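Local atomic coordinates of possible metal-dependent hydrolase (Veillonella parvula, PDB entry 3RPC), a protein that probably hydrolyses an as yet unidentified substrate at a two-zinc centre, as a member of the metallo-beta-lactamase superfamily. Residues Thr172-Val175 with Glu176-Leu179. Residues are numbered along the deposited sequence; the frame is centred on the assembly and turned at random.
Sequences TSDV and EKAL
Residues Ser-173 to Leu-179 wind through the first two turns of helix 173-182, where the amides of Lys-177, Ala-178 and Leu-179 bond to the carbonyl oxygens of Ser-173, Asp-174 and Val-175, and a weaker bond of the same i to i+4 kind runs from Glu-176 N to Thr-172 O (3.3 Å). This is the capped N-terminus of the helix in the beta-alpha-beta unit between strands 163-165 and 186-190 of the metallo-beta-lactamase fold. Thr-172 is the N-cap: its OG1 accepts from Asp-174 N at 3.1 Å through a bent N-H...O angle of 140°, satisfying an amide of the first turn.

One turn apart, Asp-174 and Lys-177 meet through solvent. The lysine chain is extended beyond CG, its CG lying 3.2 Å from Ser-173 O, and its NZ stops 4.3 Å from Asp-174 OD1, too far for a salt bridge. Two waters bridge the two groups: each accepts from Lys-177 NZ and donates to Asp-174 OD1, one water lying 2.7 Å from that oxygen and the other 3.3 Å. The direct ionic partner of Lys-177 NZ is Asp-149 of the second subunit, which places the lysine end of the water-linked pair at the contact between the two subunits.

Glu-176 bends at chi2 (-74°), and its carboxylate is shared between Arg-216, salt-bridged to OE1, and Trp-171, whose indole NE1 bonds to OE2; the first partner ties this helix to helix 207-216. Val-175 and Leu-179 lie side by side and both touch Tyr-164 of strand 163-165. With CG1 of Val-175 anti to the backbone N (chi1 177°), that methyl packs against Leu-179 CD1 at 3.9 Å, while Leu-179 CG sits 3.2 Å from Val-175 O.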
loop_
_atom_site.group_PDB
_atom_site.type_symbol
_atom_site.label_atom_id
_atom_site.label_comp_id
_atom_site.label_asym_id
_atom_site.label_seq_id
_atom_site.Cartn_x
_atom_site.Cartn_y
_atom_site.Cartn_z
ATOM N N THR A 172 1.837 -7.179 -6.492
ATOM C CA THR A 172 2.694 -6.045 -6.144
ATOM C C THR A 172 3.579 -6.418 -4.961
ATOM O O THR A 172 3.491 -7.525 -4.425
ATOM C CB THR A 172 1.871 -4.826 -5.711
ATOM O OG1 THR A 172 1.251 -5.101 -4.447
ATOM C CG2 THR A 172 0.807 -4.470 -6.742
ATOM N N SER A 173 4.428 -5.488 -4.526
ATOM C CA SER A 173 5.250 -5.741 -3.355
ATOM C C SER A 173 4.423 -5.922 -2.086
ATOM O O SER A 173 4.902 -6.495 -1.109
ATOM C CB SER A 173 6.272 -4.621 -3.163
ATOM O OG SER A 173 7.185 -4.599 -4.251
ATOM N N ASP A 174 3.185 -5.434 -2.089
ATOM C CA ASP A 174 2.336 -5.628 -0.914
ATOM C C ASP A 174 2.033 -7.112 -0.724
ATOM O O ASP A 174 1.911 -7.591 0.408
ATOM C CB ASP A 174 1.045 -4.820 -1.028
ATOM C CG ASP A 174 1.253 -3.341 -0.708
ATOM O OD1 ASP A 174 2.131 -3.032 0.120
ATOM O OD2 ASP A 174 0.530 -2.496 -1.271
ATOM N N VAL A 175 1.908 -7.829 -1.838
ATOM C CA VAL A 175 1.681 -9.271 -1.808
ATOM C C VAL A 175 2.957 -9.963 -1.305
ATOM O O VAL A 175 2.900 -10.838 -0.429
ATOM C CB VAL A 175 1.274 -9.790 -3.208
ATOM C CG1 VAL A 175 1.104 -11.317 -3.209
ATOM C CG2 VAL A 175 -0.002 -9.093 -3.669
ATOM N N GLU A 176 4.111 -9.555 -1.839
ATOM C CA GLU A 176 5.394 -10.115 -1.395
ATOM C C GLU A 176 5.597 -9.890 0.090
ATOM O O GLU A 176 6.081 -10.774 0.794
ATOM C CB GLU A 176 6.574 -9.523 -2.181
ATOM C CG GLU A 176 6.553 -9.816 -3.682
ATOM C CD GLU A 176 6.910 -11.258 -4.045
ATOM O OE1 GLU A 176 7.183 -12.090 -3.146
ATOM O OE2 GLU A 176 6.928 -11.561 -5.258
ATOM N N LYS A 177 5.233 -8.695 0.553
ATOM C CA LYS A 177 5.334 -8.348 1.969
ATOM C C LYS A 177 4.485 -9.263 2.835
ATOM O O LYS A 177 4.980 -9.813 3.822
ATOM C CB LYS A 177 4.946 -6.887 2.202
ATOM C CG LYS A 177 6.033 -5.898 1.794
ATOM C CD LYS A 177 5.496 -4.478 1.817
ATOM C CE LYS A 177 6.582 -3.442 1.524
ATOM N NZ LYS A 177 6.031 -2.066 1.753
ATOM N N ALA A 178 3.216 -9.442 2.468
ATOM C CA ALA A 178 2.344 -10.284 3.275
ATOM C C ALA A 178 2.839 -11.724 3.304
ATOM O O ALA A 178 2.829 -12.369 4.355
ATOM C CB ALA A 178 0.910 -10.217 2.775
ATOM N N LEU A 179 3.277 -12.225 2.154
ATOM C CA LEU A 179 3.733 -13.606 2.056
ATOM C C LEU A 179 4.932 -13.878 2.960
ATOM O O LEU A 179 4.979 -14.889 3.663
ATOM C CB LEU A 179 4.081 -13.954 0.597
ATOM C CG LEU A 179 2.885 -14.039 -0.362
ATOM C CD1 LEU A 179 3.358 -14.207 -1.803
ATOM C CD2 LEU A 179 1.936 -15.169 0.013
HETATM O O HOH W 1 4.330 -1.736 -0.679
HETATM O O HOH W 2 3.276 -1.069 2.453
#